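Local structure of lysozyme (Penaeus vannamei, 6UKC) at residues A[32-37]-A[115-121]. The protein probably hydrolyses the beta-1,4 linkages between N-acetylmuramic acid and N-acetylglucosamine in bacterial peptidoglycan, and those of chitodextrins, as a C-type lysozyme of innate immunity. Sequence-based numbering, arbitrary orientation.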
ATOM      1  N   CYS A  32       2.697  -8.032  -1.956  1.00 16.69           N
ATOM      2  CA  CYS A  32       4.097  -8.044  -1.465  1.00 16.72           C
ATOM      3  C   CYS A  32       4.325  -6.813  -0.569  1.00 16.58           C
ATOM      4  O   CYS A  32       4.891  -6.987   0.577  1.00 14.77           O
ATOM      5  CB  CYS A  32       5.101  -8.073  -2.606  1.00 16.85           C
ATOM      6  SG  CYS A  32       6.783  -8.364  -2.011  1.00 17.84           S
ATOM      7  N   ILE A  33       3.930  -5.629  -1.067  1.00 15.38           N
ATOM      8  CA  ILE A  33       4.121  -4.341  -0.340  1.00 16.55           C
ATOM      9  C   ILE A  33       3.362  -4.415   0.983  1.00 17.34           C
ATOM     10  O   ILE A  33       4.012  -4.111   2.015  1.00 17.73           O
ATOM     11  CB  ILE A  33       3.740  -3.119  -1.189  1.00 17.28           C
ATOM     12  CG1 ILE A  33       4.747  -2.944  -2.328  1.00 17.56           C
ATOM     13  CG2 ILE A  33       3.644  -1.862  -0.327  1.00 18.07           C
ATOM     14  CD1 ILE A  33       4.253  -2.046  -3.434  1.00 19.23           C
ATOM     15  N   ALA A  34       2.085  -4.848   0.967  1.00 17.40           N
ATOM     16  CA  ALA A  34       1.255  -4.968   2.193  1.00 18.16           C
ATOM     17  C   ALA A  34       1.896  -5.942   3.187  1.00 19.57           C
ATOM     18  O   ALA A  34       1.865  -5.656   4.413  1.00 17.95           O
ATOM     19  CB  ALA A  34      -0.147  -5.421   1.870  1.00 18.70           C
ATOM     20  N   GLU A  35       2.353  -7.108   2.711  1.00 21.08           N
ATOM     21  CA  GLU A  35       2.956  -8.099   3.633  1.00 21.09           C
ATOM     22  C   GLU A  35       4.029  -7.375   4.453  1.00 20.00           C
ATOM     23  O   GLU A  35       3.951  -7.385   5.705  1.00 17.59           O
ATOM     24  CB  GLU A  35       3.557  -9.309   2.919  1.00 22.52           C
ATOM     25  CG  GLU A  35       3.858 -10.422   3.908  1.00 24.02           C
ATOM     26  CD  GLU A  35       4.571 -11.650   3.392  1.00 25.82           C
ATOM     27  OE1 GLU A  35       5.377 -12.154   4.147  1.00 29.85           O
ATOM     28  OE2 GLU A  35       4.298 -12.113   2.258  1.00 28.59           O
ATOM     29  N   PHE A  36       4.975  -6.724   3.774  1.00 19.39           N
ATOM     30  CA  PHE A  36       6.245  -6.275   4.408  1.00 19.45           C
ATOM     31  C   PHE A  36       6.087  -4.873   4.985  1.00 19.72           C
ATOM     32  O   PHE A  36       6.917  -4.554   5.828  1.00 20.41           O
ATOM     33  CB  PHE A  36       7.419  -6.439   3.448  1.00 18.52           C
ATOM     34  CG  PHE A  36       7.635  -7.891   3.113  1.00 18.36           C
ATOM     35  CD1 PHE A  36       8.135  -8.763   4.066  1.00 18.06           C
ATOM     36  CD2 PHE A  36       7.286  -8.398   1.868  1.00 18.62           C
ATOM     37  CE1 PHE A  36       8.329 -10.107   3.771  1.00 18.79           C
ATOM     38  CE2 PHE A  36       7.459  -9.748   1.576  1.00 18.82           C
ATOM     39  CZ  PHE A  36       7.975 -10.604   2.530  1.00 18.94           C
ATOM     40  N   GLU A  37       5.041  -4.116   4.623  1.00 19.03           N
ATOM     41  CA  GLU A  37       4.810  -2.804   5.271  1.00 18.74           C
ATOM     42  C   GLU A  37       4.022  -3.022   6.560  1.00 18.26           C
ATOM     43  O   GLU A  37       4.338  -2.318   7.517  1.00 19.48           O
ATOM     44  CB  GLU A  37       4.138  -1.798   4.336  1.00 19.15           C
ATOM     45  CG  GLU A  37       5.023  -1.344   3.207  1.00 19.60           C
ATOM     46  CD  GLU A  37       6.070  -0.320   3.585  1.00 20.42           C
ATOM     47  OE1 GLU A  37       6.883   0.048   2.721  1.00 21.59           O
ATOM     48  OE2 GLU A  37       6.032   0.119   4.733  1.00 22.79           O
ATOM     49  N   VAL A 115       9.519   1.637   1.113  1.00 21.86           N
ATOM     50  CA  VAL A 115      10.758   1.030   1.671  1.00 21.59           C
ATOM     51  C   VAL A 115      10.647  -0.493   1.516  1.00 22.89           C
ATOM     52  O   VAL A 115      11.612  -1.092   1.029  1.00 23.45           O
ATOM     53  CB  VAL A 115      11.008   1.486   3.122  1.00 22.64           C
ATOM     54  CG1 VAL A 115      12.293   0.918   3.695  1.00 22.81           C
ATOM     55  CG2 VAL A 115      11.045   3.004   3.226  1.00 23.21           C
ATOM     56  N   ALA A 116       9.494  -1.101   1.821  1.00 23.68           N
ATOM     57  CA  ALA A 116       9.313  -2.572   1.714  1.00 24.58           C
ATOM     58  C   ALA A 116       9.483  -3.018   0.258  1.00 22.83           C
ATOM     59  O   ALA A 116      10.007  -4.139   0.031  1.00 22.58           O
ATOM     60  CB  ALA A 116       7.972  -3.015   2.264  1.00 25.20           C
ATOM     61  N   TYR A 117       9.045  -2.195  -0.699  1.00 22.30           N
ATOM     62  CA  TYR A 117       9.119  -2.546  -2.142  1.00 22.06           C
ATOM     63  C   TYR A 117      10.597  -2.637  -2.535  1.00 21.23           C
ATOM     64  O   TYR A 117      10.984  -3.621  -3.173  1.00 20.17           O
ATOM     65  CB  TYR A 117       8.347  -1.581  -3.050  1.00 21.21           C
ATOM     66  CG  TYR A 117       8.576  -1.882  -4.511  1.00 21.53           C
ATOM     67  CD1 TYR A 117       7.902  -2.914  -5.146  1.00 20.99           C
ATOM     68  CD2 TYR A 117       9.537  -1.194  -5.236  1.00 21.86           C
ATOM     69  CE1 TYR A 117       8.145  -3.229  -6.471  1.00 21.15           C
ATOM     70  CE2 TYR A 117       9.789  -1.489  -6.564  1.00 21.59           C
ATOM     71  CZ  TYR A 117       9.091  -2.513  -7.183  1.00 21.78           C
ATOM     72  OH  TYR A 117       9.333  -2.795  -8.490  1.00 19.62           O
ATOM     73  N   ASN A 118      11.388  -1.653  -2.108  1.00 22.06           N
ATOM     74  CA  ASN A 118      12.810  -1.493  -2.495  1.00 22.62           C
ATOM     75  C   ASN A 118      13.617  -2.656  -1.899  1.00 25.27           C
ATOM     76  O   ASN A 118      14.533  -3.133  -2.582  1.00 23.72           O
ATOM     77  CB  ASN A 118      13.320  -0.100  -2.111  1.00 21.74           C
ATOM     78  CG  ASN A 118      12.657   1.004  -2.909  1.00 21.55           C
ATOM     79  OD1 ASN A 118      12.262   0.796  -4.057  1.00 22.07           O
ATOM     80  ND2 ASN A 118      12.525   2.178  -2.317  1.00 20.32           N
ATOM     81  N   SER A 119      13.262  -3.151  -0.705  1.00 25.48           N
ATOM     82  CA  SER A 119      14.063  -4.184  -0.000  1.00 24.92           C
ATOM     83  C   SER A 119      13.528  -5.592  -0.290  1.00 25.66           C
ATOM     84  O   SER A 119      14.337  -6.515  -0.320  1.00 26.72           O
ATOM     85  CB  SER A 119      14.108  -3.913   1.468  1.00 24.49           C
ATOM     86  OG  SER A 119      12.802  -3.647   1.924  1.00 27.74           O
ATOM     87  N   LYS A 120      12.221  -5.780  -0.479  1.00 25.04           N
ATOM     88  CA  LYS A 120      11.635  -7.149  -0.426  1.00 23.15           C
ATOM     89  C   LYS A 120      10.949  -7.565  -1.735  1.00 22.12           C
ATOM     90  O   LYS A 120      10.719  -8.782  -1.904  1.00 21.49           O
ATOM     91  CB  LYS A 120      10.659  -7.220   0.746  1.00 23.57           C
ATOM     92  CG  LYS A 120      11.328  -7.085   2.101  1.00 25.29           C
ATOM     93  CD  LYS A 120      11.949  -8.372   2.539  1.00 27.95           C
ATOM     94  CE  LYS A 120      13.086  -8.181   3.514  1.00 30.34           C
ATOM     95  NZ  LYS A 120      12.679  -7.273   4.607  1.00 33.76           N
ATOM     96  N   CYS A 121      10.573  -6.626  -2.606  1.00 19.22           N
ATOM     97  CA  CYS A 121       9.653  -6.925  -3.721  1.00 18.39           C
ATOM     98  C   CYS A 121      10.278  -6.599  -5.083  1.00 18.78           C
ATOM     99  O   CYS A 121       9.948  -7.308  -6.044  1.00 18.99           O
ATOM    100  CB  CYS A 121       8.343  -6.175  -3.529  1.00 18.35           C
ATOM    101  SG  CYS A 121       7.577  -6.439  -1.911  1.00 17.14           S
TER
HETATM  102  O   HOH W   1       7.373   2.666   2.974  1.00 17.98           O
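A disulfide ties the later part of helix 24-38 to helix 115-121, the two segments crossing nearly at right angles (102°) with axes 8.6 Å apart. Cys32 SG lies 2.1 Å from Cys121 SG, and the chi3 of -91° is close to the relaxed value for such a bond. Between the helices the side chains are mostly small or apolar. Ala116, with only a methyl group, lets the backbones come close: its CB sits 3.7 Å from Phe36 CB. Deeper in, Ile33 CG1 packs 3.9 Å from Tyr117 CB, and Trp114 also touches Ile33. Towards solvent, Lys120 lays its aliphatic stem over one face of the Phe36 ring, a CH-pi contact with CB 4.1 Å from the centroid.

The polar contact is made by Glu37. Its OE1 accepts a hydrogen bond from Ala116 N (3.0 Å) in the first turn of helix 115-121, where amide groups lack helical acceptors. A water donates to the same Glu37 OE1 (2.7 Å) and accepts from Val115 N (3.0 Å). This arrangement is characteristic of the C-type lysozyme fold (glycosyl hydrolase family 22), in which the glutamate at this helix end is the general acid; Glu37 probably plays that role here.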